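PDB 5T79: aldo-keto Reductase, OXIDOREDUCTASE, which probably reduces aldehydes such as 3-hydroxybutanal to alcohols with NADPH as hydride donor, as an aldo-keto reductase of the TIM-barrel fold. Local coordinates for residues 46-51 with 296-301; 1-6 with 83-88. All blocks are in the same frame, centred on the assembly; numbering follows the deposited sequence. Where two conformers were deposited one is given.

Contact 1: 46-51 with 296-301; sequences RALLQR and IGASKP. With NDP (NADPH dihydro-nicotinamide-adenine-dinucleotide phosphate), chain E.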
ATOM      1  N   ARG A  46     -13.112  -3.646 -12.329  1.00 14.76           N
ATOM      2  CA  ARG A  46     -12.900  -2.663 -13.397  1.00 15.56           C
ATOM      3  C   ARG A  46     -13.408  -1.288 -12.946  1.00 18.80           C
ATOM      4  O   ARG A  46     -12.703  -0.296 -13.111  1.00 17.52           O
ATOM      5  CB  ARG A  46     -13.636  -3.133 -14.680  1.00 16.49           C
ATOM      6  CG  ARG A  46     -13.310  -2.297 -15.906  1.00 19.04           C
ATOM      7  CD  ARG A  46     -14.180  -2.648 -17.097  1.00 19.21           C
ATOM      8  NE  ARG A  46     -14.139  -4.081 -17.424  1.00 17.45           N
ATOM      9  CZ  ARG A  46     -13.223  -4.661 -18.185  1.00 28.67           C
ATOM     10  NH1 ARG A  46     -12.231  -3.944 -18.708  1.00 21.85           N
ATOM     11  NH2 ARG A  46     -13.294  -5.961 -18.442  1.00 21.16           N
ATOM     12  N   ALA A  47     -14.618  -1.241 -12.364  1.00 16.35           N
ATOM     13  CA  ALA A  47     -15.238  -0.006 -11.865  1.00 16.48           C
ATOM     14  C   ALA A  47     -14.360   0.640 -10.774  1.00 18.48           C
ATOM     15  O   ALA A  47     -14.221   1.864 -10.756  1.00 18.25           O
ATOM     16  CB  ALA A  47     -16.635  -0.300 -11.310  1.00 17.17           C
ATOM     17  N   LEU A  48     -13.764  -0.173  -9.888  1.00 14.60           N
ATOM     18  CA  LEU A  48     -12.863   0.330  -8.810  1.00 13.79           C
ATOM     19  C   LEU A  48     -11.607   0.980  -9.401  1.00 17.19           C
ATOM     20  O   LEU A  48     -11.263   2.107  -9.048  1.00 15.96           O
ATOM     21  CB  LEU A  48     -12.442  -0.829  -7.858  1.00 13.24           C
ATOM     22  CG  LEU A  48     -13.554  -1.407  -6.983  1.00 17.81           C
ATOM     23  CD1 LEU A  48     -13.130  -2.722  -6.323  1.00 16.68           C
ATOM     24  CD2 LEU A  48     -14.031  -0.388  -5.955  1.00 19.59           C
ATOM     25  N   LEU A  49     -10.929   0.285 -10.311  1.00 14.27           N
ATOM     26  CA  LEU A  49      -9.742   0.854 -10.951  1.00 13.32           C
ATOM     27  C   LEU A  49     -10.074   2.145 -11.730  1.00 16.03           C
ATOM     28  O   LEU A  49      -9.330   3.109 -11.638  1.00 15.86           O
ATOM     29  CB  LEU A  49      -9.070  -0.166 -11.886  1.00 12.43           C
ATOM     30  CG  LEU A  49      -8.467  -1.396 -11.204  1.00 14.57           C
ATOM     31  CD1 LEU A  49      -7.917  -2.368 -12.239  1.00 15.56           C
ATOM     32  CD2 LEU A  49      -7.399  -1.000 -10.194  1.00 15.01           C
ATOM     33  N   GLN A  50     -11.180   2.165 -12.484  1.00 13.78           N
ATOM     34  CA  GLN A  50     -11.542   3.354 -13.259  1.00 13.93           C
ATOM     35  C   GLN A  50     -11.905   4.516 -12.330  1.00 17.45           C
ATOM     36  O   GLN A  50     -11.508   5.653 -12.601  1.00 16.42           O
ATOM     37  CB  GLN A  50     -12.709   3.041 -14.220  1.00 15.25           C
ATOM     38  CG  GLN A  50     -12.271   2.131 -15.382  1.00 19.56           C
ATOM     39  CD  GLN A  50     -13.405   1.869 -16.347  1.00 25.08           C
ATOM     40  OE1 GLN A  50     -14.433   2.518 -16.296  1.00 21.27           O
ATOM     41  NE2 GLN A  50     -13.219   0.962 -17.293  1.00 15.95           N
ATOM     42  N   ARG A  51     -12.659   4.243 -11.241  1.00 14.18           N
ATOM     43  CA  ARG A  51     -13.032   5.343 -10.327  1.00 15.18           C
ATOM     44  C   ARG A  51     -11.779   5.912  -9.635  1.00 18.04           C
ATOM     45  O   ARG A  51     -11.638   7.144  -9.512  1.00 16.77           O
ATOM     46  CB  ARG A  51     -14.063   4.891  -9.283  1.00 17.18           C
ATOM     47  CG  ARG A  51     -14.669   6.071  -8.453  1.00 20.22           C
ATOM     48  CD  ARG A  51     -15.440   7.033  -9.360  1.00 29.24           C
ATOM     49  NE  ARG A  51     -16.065   8.131  -8.626  1.00 34.38           N
ATOM     50  CZ  ARG A  51     -15.930   9.422  -8.925  1.00 49.30           C
ATOM     51  NH1 ARG A  51     -15.156   9.801  -9.936  1.00 37.20           N
ATOM     52  NH2 ARG A  51     -16.566  10.343  -8.214  1.00 31.40           N
ATOM     53  N   ILE A 296      -5.305   2.151   0.645  1.00 16.38           N
ATOM     54  CA  ILE A 296      -6.631   1.652   1.012  1.00 16.51           C
ATOM     55  C   ILE A 296      -7.000   0.363   0.256  1.00 19.99           C
ATOM     56  O   ILE A 296      -6.440   0.041  -0.787  1.00 17.31           O
ATOM     57  CB  ILE A 296      -7.717   2.769   0.781  1.00 19.63           C
ATOM     58  CG1 ILE A 296      -7.912   3.101  -0.716  1.00 19.35           C
ATOM     59  CG2 ILE A 296      -7.403   4.047   1.594  1.00 20.32           C
ATOM     60  CD1 ILE A 296      -9.306   3.717  -1.113  1.00 23.24           C
ATOM     61  N   GLY A 297      -7.944  -0.370   0.830  1.00 17.35           N
ATOM     62  CA  GLY A 297      -8.602  -1.493   0.183  1.00 18.77           C
ATOM     63  C   GLY A 297     -10.005  -0.996  -0.136  1.00 21.77           C
ATOM     64  O   GLY A 297     -10.492  -0.053   0.512  1.00 21.93           O
ATOM     65  N   ALA A 298     -10.685  -1.597  -1.122  1.00 22.25           N
ATOM     66  CA  ALA A 298     -12.061  -1.185  -1.447  1.00 21.06           C
ATOM     67  C   ALA A 298     -12.822  -2.300  -2.141  1.00 23.02           C
ATOM     68  O   ALA A 298     -12.244  -3.027  -2.948  1.00 21.47           O
ATOM     69  CB  ALA A 298     -12.059   0.065  -2.330  1.00 21.28           C
ATOM     70  N   SER A 299     -14.113  -2.437  -1.820  1.00 18.61           N
ATOM     71  CA  SER A 299     -14.986  -3.402  -2.481  1.00 18.87           C
ATOM     72  C   SER A 299     -15.988  -2.655  -3.368  1.00 23.51           C
ATOM     73  O   SER A 299     -16.609  -3.263  -4.237  1.00 24.44           O
ATOM     74  CB  SER A 299     -15.704  -4.281  -1.463  1.00 23.51           C
ATOM     75  OG  SER A 299     -16.605  -3.505  -0.693  1.00 25.48           O
ATOM     76  N   LYS A 300     -16.169  -1.334  -3.122  1.00 20.02           N
ATOM     77  CA  LYS A 300     -17.106  -0.524  -3.895  1.00 20.21           C
ATOM     78  C   LYS A 300     -16.559   0.892  -4.148  1.00 21.67           C
ATOM     79  O   LYS A 300     -15.784   1.421  -3.333  1.00 18.48           O
ATOM     80  CB  LYS A 300     -18.499  -0.477  -3.250  1.00 24.71           C
ATOM     81  CG  LYS A 300     -18.558  -0.091  -1.798  1.00 36.42           C
ATOM     82  CD  LYS A 300     -19.979  -0.335  -1.286  1.00 41.68           C
ATOM     83  CE  LYS A 300     -20.215   0.240   0.086  1.00 53.30           C
ATOM     84  NZ  LYS A 300     -21.670   0.354   0.392  1.00 60.89           N
ATOM     85  N   PRO A 301     -16.904   1.485  -5.316  1.00 19.93           N
ATOM     86  CA  PRO A 301     -16.377   2.817  -5.661  1.00 19.77           C
ATOM     87  C   PRO A 301     -16.639   3.912  -4.624  1.00 23.49           C
ATOM     88  O   PRO A 301     -15.809   4.815  -4.497  1.00 22.06           O
ATOM     89  CB  PRO A 301     -17.092   3.136  -6.981  1.00 22.58           C
ATOM     90  CG  PRO A 301     -17.321   1.775  -7.610  1.00 26.08           C
ATOM     91  CD  PRO A 301     -17.759   0.963  -6.411  1.00 22.02           C
TER
HETATM   92  PA  NDP E 404      -8.080  -1.048   4.644  0.57 25.60           P
HETATM   93  O1A NDP E 404      -8.169   0.282   3.958  0.57 23.10           O
HETATM   94  O2A NDP E 404      -7.524  -1.266   5.979  0.57  3.00           O
HETATM   95  O5B NDP E 404      -9.514  -1.777   4.696  0.57 30.54           O
HETATM   96  C5B NDP E 404     -10.082  -2.064   3.403  0.57 33.61           C
HETATM   97  C4B NDP E 404     -11.412  -2.754   3.534  0.57 36.76           C
HETATM   98  O4B NDP E 404     -12.223  -2.055   4.505  0.57 36.96           O
HETATM   99  C3B NDP E 404     -12.215  -2.781   2.235  0.57 37.02           C
HETATM  100  O3B NDP E 404     -11.971  -3.993   1.525  0.57 36.15           O
HETATM  101  C2B NDP E 404     -13.656  -2.636   2.707  0.57 37.50           C
HETATM  102  O2B NDP E 404     -14.233  -3.920   3.031  0.57 39.95           O
HETATM  103  C1B NDP E 404     -13.517  -1.811   3.988  0.57 37.87           C
HETATM  104  N9A NDP E 404     -13.674  -0.371   3.807  0.57 36.26           N
HETATM  105  C8A NDP E 404     -12.795   0.505   3.226  0.57 35.68           C
HETATM  106  N7A NDP E 404     -13.209   1.749   3.215  0.57 35.76           N
HETATM  107  C5A NDP E 404     -14.452   1.687   3.826  0.57 35.69           C
HETATM  108  C6A NDP E 404     -15.443   2.662   4.066  0.57 35.32           C
HETATM  109  N6A NDP E 404     -15.275   3.968   3.835  0.57 34.12           N
HETATM  110  N1A NDP E 404     -16.607   2.248   4.616  0.57 34.99           N
HETATM  111  C2A NDP E 404     -16.743   0.960   4.950  0.57 36.80           C
HETATM  112  N3A NDP E 404     -15.872  -0.042   4.794  0.57 38.18           N
HETATM  113  C4A NDP E 404     -14.748   0.387   4.203  0.57 37.05           C
HETATM  114  O3  NDP E 404      -7.145  -1.770   3.585  0.57 26.24           O
HETATM  115  PN  NDP E 404      -6.569  -3.258   3.695  0.57 27.93           P
HETATM  116  O1N NDP E 404      -7.520  -3.960   2.796  0.57 32.48           O
HETATM  117  O2N NDP E 404      -6.387  -3.734   5.128  0.57 32.86           O
HETATM  118  O5D NDP E 404      -5.045  -3.310   3.134  0.57 32.03           O
HETATM  119  C5D NDP E 404      -4.593  -2.149   2.386  0.57 28.76           C
HETATM  120  C4D NDP E 404      -3.696  -2.560   1.241  0.57 27.17           C
HETATM  121  O4D NDP E 404      -2.375  -2.819   1.753  0.57 30.19           O
HETATM  122  C3D NDP E 404      -4.082  -3.820   0.487  0.57 24.81           C
HETATM  123  O3D NDP E 404      -5.088  -3.540  -0.475  0.57 29.20           O
HETATM  124  C2D NDP E 404      -2.736  -4.302  -0.071  0.57 22.73           C
HETATM  125  O2D NDP E 404      -2.333  -3.812  -1.350  0.57  8.02           O
HETATM  126  C1D NDP E 404      -1.761  -3.862   1.025  0.57 29.37           C
HETATM  127  N1N NDP E 404      -1.450  -4.926   2.001  0.57 30.84           N
HETATM  128  C2N NDP E 404      -0.108  -5.287   2.122  0.57 32.00           C
HETATM  129  C3N NDP E 404       0.313  -6.236   2.976  0.57 30.12           C
HETATM  130  C7N NDP E 404       1.786  -6.364   3.255  0.57 24.57           C
HETATM  131  O7N NDP E 404       2.110  -7.300   4.002  0.57 23.96           O
HETATM  132  N7N NDP E 404       2.684  -5.551   2.697  0.57 15.11           N
HETATM  133  C4N NDP E 404      -0.695  -7.117   3.666  0.57 33.01           C
HETATM  134  C5N NDP E 404      -2.052  -6.500   3.686  0.57 32.96           C
HETATM  135  C6N NDP E 404      -2.397  -5.507   2.891  0.57 30.65           C
HETATM  136  P2B NDP E 404     -15.693  -4.505   2.628  0.57 40.57           P
HETATM  137  O1X NDP E 404     -15.707  -5.714   1.769  0.57 40.60           O
HETATM  138  O2X NDP E 404     -16.292  -4.744   4.008  0.57 42.73           O
HETATM  139  O3X NDP E 404     -16.425  -3.314   2.019  0.57 41.55           O
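Leu48 and Pro301 bring the backbones to 5.3 Å between their CA atoms, where one face of helix 42-54 meets the loop that leaves strand 293-296 and enters helix 301-308. Leu48 carries the contact by splitting its two methyls over the loop. Its CG stands anti to the carbonyl carbon (chi1 -69°), and from there CD1 comes to 3.5 Å from Ala298 O while CD2 lies 3.4 Å from Lys300 C, close against the peptide link into Pro301. Leu48 CD2 also reaches the Ala298 methyl. Further along the helix, Arg51 crosses Pro301 obliquely, its CG 4.1 Å from Pro301 CB; the guanidinium goes on to a salt bridge with Glu305. Ala47 CB adds a looser touch on Pro301 CG.

In the TIM barrel of the aldo-keto reductases this loop follows the last barrel strand, and here it binds the cofactor, with the first barrel helix packed behind it. Gly297 N gives NADPH O1A a fairly straight hydrogen bond of 3.2 Å (162° at the hydrogen). Ala298 turns its methyl to Leu48, while Ser299 faces the other way, where its OG donates to O3X of the 2'-phosphate over 2.7 Å. Gln303 OE1 accepts from Ser299 N and its NE2 bonds NADPH, a further bridge between loop and cofactor.

Contact 2: 1-6 with 83-88; sequences MIYQPD and EDFLPW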
ATOM      1  N   MET A   1     -18.186  -0.092 -22.775  1.00 66.29           N
ATOM      2  CA  MET A   1     -17.851   1.147 -23.473  1.00 62.47           C
ATOM      3  C   MET A   1     -16.351   1.416 -23.409  1.00 58.88           C
ATOM      4  O   MET A   1     -15.635   0.707 -22.716  1.00 57.66           O
ATOM      5  CB  MET A   1     -18.651   2.314 -22.896  1.00 30.00           C
ATOM      6  CG  MET A   1     -18.287   3.667 -23.481  1.00 30.00           C
ATOM      7  SD  MET A   1     -18.120   3.642 -25.270  1.00 30.00           S
ATOM      8  CE  MET A   1     -19.812   3.336 -25.750  1.00 30.00           C
ATOM      9  N   ILE A   2     -15.868   2.419 -24.135  1.00 50.40           N
ATOM     10  CA  ILE A   2     -14.439   2.712 -24.116  1.00 45.65           C
ATOM     11  C   ILE A   2     -14.148   3.688 -22.986  1.00 40.84           C
ATOM     12  O   ILE A   2     -14.714   4.767 -22.919  1.00 40.45           O
ATOM     13  CB  ILE A   2     -13.945   3.316 -25.438  1.00 49.43           C
ATOM     14  CG1 ILE A   2     -14.259   2.393 -26.609  1.00 53.96           C
ATOM     15  CG2 ILE A   2     -12.453   3.567 -25.383  1.00 47.74           C
ATOM     16  CD1 ILE A   2     -13.409   1.147 -26.654  1.00 67.30           C
ATOM     17  N   TYR A   3     -13.251   3.292 -22.103  1.00 29.98           N
ATOM     18  CA  TYR A   3     -12.902   4.115 -20.968  1.00 25.45           C
ATOM     19  C   TYR A   3     -12.119   5.361 -21.327  1.00 26.65           C
ATOM     20  O   TYR A   3     -11.142   5.303 -22.044  1.00 24.84           O
ATOM     21  CB  TYR A   3     -12.117   3.282 -19.946  1.00 23.51           C
ATOM     22  CG  TYR A   3     -11.550   4.058 -18.779  1.00 20.59           C
ATOM     23  CD1 TYR A   3     -12.365   4.785 -17.948  1.00 21.62           C
ATOM     24  CD2 TYR A   3     -10.194   4.051 -18.511  1.00 19.27           C
ATOM     25  CE1 TYR A   3     -11.848   5.495 -16.889  1.00 20.57           C
ATOM     26  CE2 TYR A   3      -9.671   4.758 -17.447  1.00 18.03           C
ATOM     27  CZ  TYR A   3     -10.504   5.470 -16.634  1.00 17.33           C
ATOM     28  OH  TYR A   3     -10.009   6.181 -15.582  1.00 18.41           O
ATOM     29  N   GLN A   4     -12.568   6.490 -20.804  1.00 23.26           N
ATOM     30  CA  GLN A   4     -11.864   7.751 -20.997  1.00 23.03           C
ATOM     31  C   GLN A   4     -11.609   8.345 -19.604  1.00 25.35           C
ATOM     32  O   GLN A   4     -12.559   8.701 -18.907  1.00 23.95           O
ATOM     33  CB  GLN A   4     -12.636   8.718 -21.917  1.00 26.78           C
ATOM     34  CG  GLN A   4     -11.777   9.895 -22.393  1.00 55.89           C
ATOM     35  CD  GLN A   4     -10.638   9.508 -23.323  1.00 81.59           C
ATOM     36  OE1 GLN A   4     -10.736   8.576 -24.140  1.00 81.43           O
ATOM     37  NE2 GLN A   4      -9.531  10.235 -23.233  1.00 67.89           N
ATOM     38  N   PRO A   5     -10.348   8.407 -19.148  1.00 21.83           N
ATOM     39  CA  PRO A   5     -10.079   8.975 -17.819  1.00 20.27           C
ATOM     40  C   PRO A   5     -10.607  10.396 -17.704  1.00 23.09           C
ATOM     41  O   PRO A   5     -10.590  11.148 -18.684  1.00 23.14           O
ATOM     42  CB  PRO A   5      -8.550   8.950 -17.716  1.00 21.50           C
ATOM     43  CG  PRO A   5      -8.113   7.970 -18.718  1.00 27.18           C
ATOM     44  CD  PRO A   5      -9.097   8.045 -19.831  1.00 23.86           C
ATOM     45  N   ASP A   6     -11.113  10.731 -16.524  1.00 19.48           N
ATOM     46  CA  ASP A   6     -11.628  12.053 -16.191  1.00 21.73           C
ATOM     47  C   ASP A   6     -10.522  13.080 -16.431  1.00 26.18           C
ATOM     48  O   ASP A   6      -9.406  12.900 -15.948  1.00 25.16           O
ATOM     49  CB  ASP A   6     -12.093  12.051 -14.726  1.00 23.24           C
ATOM     50  CG  ASP A   6     -13.040  13.156 -14.338  1.00 36.75           C
ATOM     51  OD1 ASP A   6     -12.670  14.342 -14.499  1.00 37.14           O
ATOM     52  OD2 ASP A   6     -14.115  12.842 -13.793  1.00 44.50           O
ATOM     53  N   GLU A  83      -7.191  -3.744 -21.651  1.00 16.54           N
ATOM     54  CA  GLU A  83      -8.459  -3.314 -22.237  1.00 15.48           C
ATOM     55  C   GLU A  83      -8.729  -1.831 -22.083  1.00 18.85           C
ATOM     56  O   GLU A  83      -9.259  -1.222 -23.020  1.00 17.61           O
ATOM     57  CB  GLU A  83      -9.634  -4.098 -21.624  1.00 16.49           C
ATOM     58  CG  GLU A  83      -9.659  -5.567 -22.040  1.00 23.39           C
ATOM     59  CD  GLU A  83     -10.699  -6.451 -21.373  1.00 40.80           C
ATOM     60  OE1 GLU A  83     -11.346  -6.002 -20.399  1.00 32.75           O
ATOM     61  OE2 GLU A  83     -10.833  -7.618 -21.802  1.00 30.48           O
ATOM     62  N   ASP A  84      -8.377  -1.241 -20.922  1.00 14.41           N
ATOM     63  CA  ASP A  84      -8.780   0.127 -20.640  1.00 14.94           C
ATOM     64  C   ASP A  84      -7.683   1.135 -20.350  1.00 19.81           C
ATOM     65  O   ASP A  84      -7.936   2.326 -20.521  1.00 20.77           O
ATOM     66  CB  ASP A  84      -9.716   0.110 -19.397  1.00 16.27           C
ATOM     67  CG  ASP A  84     -10.978  -0.739 -19.499  1.00 19.90           C
ATOM     68  OD1 ASP A  84     -11.485  -0.929 -20.633  1.00 22.45           O
ATOM     69  OD2 ASP A  84     -11.505  -1.145 -18.447  1.00 20.88           O
ATOM     70  N   PHE A  85      -6.506   0.710 -19.873  1.00 15.14           N
ATOM     71  CA  PHE A  85      -5.513   1.674 -19.400  1.00 15.12           C
ATOM     72  C   PHE A  85      -4.205   1.781 -20.184  1.00 19.92           C
ATOM     73  O   PHE A  85      -3.375   2.599 -19.794  1.00 18.68           O
ATOM     74  CB  PHE A  85      -5.145   1.327 -17.947  1.00 15.13           C
ATOM     75  CG  PHE A  85      -6.237   1.625 -16.939  1.00 16.37           C
ATOM     76  CD1 PHE A  85      -7.188   0.661 -16.615  1.00 19.02           C
ATOM     77  CD2 PHE A  85      -6.274   2.842 -16.274  1.00 16.71           C
ATOM     78  CE1 PHE A  85      -8.179   0.919 -15.655  1.00 19.25           C
ATOM     79  CE2 PHE A  85      -7.260   3.102 -15.312  1.00 19.85           C
ATOM     80  CZ  PHE A  85      -8.204   2.139 -15.009  1.00 17.94           C
ATOM     81  N   LEU A  86      -4.016   0.990 -21.259  0.51 18.18           N
ATOM     82  CA  LEU A  86      -2.762   0.997 -22.028  0.51 19.03           C
ATOM     83  C   LEU A  86      -2.285   2.399 -22.449  0.51 20.96           C
ATOM     84  O   LEU A  86      -1.099   2.663 -22.240  0.51 20.13           O
ATOM     85  CB  LEU A  86      -2.816   0.096 -23.264  0.51 20.19           C
ATOM     86  CG  LEU A  86      -2.642  -1.404 -23.047  0.51 25.06           C
ATOM     87  CD1 LEU A  86      -2.326  -2.079 -24.353  0.51 25.98           C
ATOM     88  CD2 LEU A  86      -1.535  -1.719 -22.033  0.51 28.15           C
ATOM     89  N   PRO A  87      -3.135   3.331 -22.966  1.00 18.22           N
ATOM     90  CA  PRO A  87      -2.612   4.669 -23.339  1.00 18.52           C
ATOM     91  C   PRO A  87      -2.112   5.484 -22.133  1.00 21.31           C
ATOM     92  O   PRO A  87      -1.389   6.446 -22.331  1.00 20.78           O
ATOM     93  CB  PRO A  87      -3.826   5.360 -23.972  1.00 20.92           C
ATOM     94  CG  PRO A  87      -4.689   4.216 -24.458  1.00 24.78           C
ATOM     95  CD  PRO A  87      -4.570   3.238 -23.332  1.00 20.62           C
ATOM     96  N   TRP A  88      -2.493   5.101 -20.901  1.00 17.32           N
ATOM     97  CA  TRP A  88      -2.094   5.841 -19.705  1.00 17.50           C
ATOM     98  C   TRP A  88      -1.178   5.008 -18.784  1.00 18.57           C
ATOM     99  O   TRP A  88      -0.976   5.416 -17.639  1.00 15.93           O
ATOM    100  CB  TRP A  88      -3.354   6.343 -18.938  1.00 17.25           C
ATOM    101  CG  TRP A  88      -4.231   7.210 -19.801  1.00 19.39           C
ATOM    102  CD1 TRP A  88      -4.035   8.527 -20.113  1.00 22.63           C
ATOM    103  CD2 TRP A  88      -5.328   6.765 -20.608  1.00 19.53           C
ATOM    104  NE1 TRP A  88      -4.982   8.944 -21.030  1.00 22.14           N
ATOM    105  CE2 TRP A  88      -5.778   7.876 -21.361  1.00 23.44           C
ATOM    106  CE3 TRP A  88      -5.990   5.531 -20.756  1.00 20.60           C
ATOM    107  CZ2 TRP A  88      -6.840   7.783 -22.268  1.00 23.52           C
ATOM    108  CZ3 TRP A  88      -7.049   5.444 -21.648  1.00 22.79           C
ATOM    109  CH2 TRP A  88      -7.448   6.551 -22.411  1.00 24.01           C
TER
HETATM  110  O   HOH W   1     -14.081  -1.550 -20.716  1.00 35.10           O
HETATM  111  O   HOH W   2     -11.820   0.859 -22.607  1.00 24.06           O
HETATM  112  O   HOH W   3      -9.662   3.076 -22.613  1.00 30.91           O
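Tyr3 meets Asp84 and Phe85 with its side chain turned inward. With CG anti to its backbone N (chi1 173°), the ring presents its CD2 edge to Asp84 O, which lies near the ring plane, while CE2 comes over one face of Phe85, 3.6 Å from Phe85 CE2. The two ring planes make an angle of 50°. Tyr3 OH continues to Asp54 on helix 42-54.

The backbone of Tyr3 reaches Asp84 through solvent. Tyr3 N donates to a water that can in turn donate to Asp84 OD1, and another water sits between the backbone carbonyls, 2.7 Å from Tyr3 O and 2.8 Å from Asp84 O, placed to donate to either; both waters have more acceptors in reach than protons. A further water donates to Asp84 OD1 and gives Met1 O a weak bond. The other carboxylate oxygen, OD2, is held by Arg46 and Gln50 of helix 42-54. The N-terminal strip, which precedes helix 9-12, is in this way laid over the outside of the TIM barrel, against the last part of helix 72-85 and Trp88 just beyond it; the contact is structural packing away from the cofactor.

Gln4 sends NE2 to 3.8 Å from Trp88 CZ2, its amide plane nearly perpendicular to the indole (83°). Pro5 then meets Trp88 tip to tip: Pro5 CD stands 3.5 Å from the centroid of the six-membered ring in a CH-pi contact, and its CG rests against CD2 and CE2. On the opposite face of the indole lies Pro87 CB, offset toward the rim, leaving Trp88 between two prolines.

How the contacts relate
From the N terminus the order is 1-6, 46-51, 83-88, 296-301, so the two contacts cross along the chain. Contact 2 closes the shorter loop, bringing 83-88 back against the N-terminal strip after the first barrel strands and helices; contact 1 closes a much longer one, returning the chain after the last barrel strand to helix 42-54. That helix joins the two, their centres about 15 Å apart: Arg46 NH2 forms a 2.8 Å salt bridge with Glu83 OE1, and Gln50 O packs by Tyr3 OH. Through helix 42-54 the N-terminal strip on the outside is tied to the loop that binds NADPH.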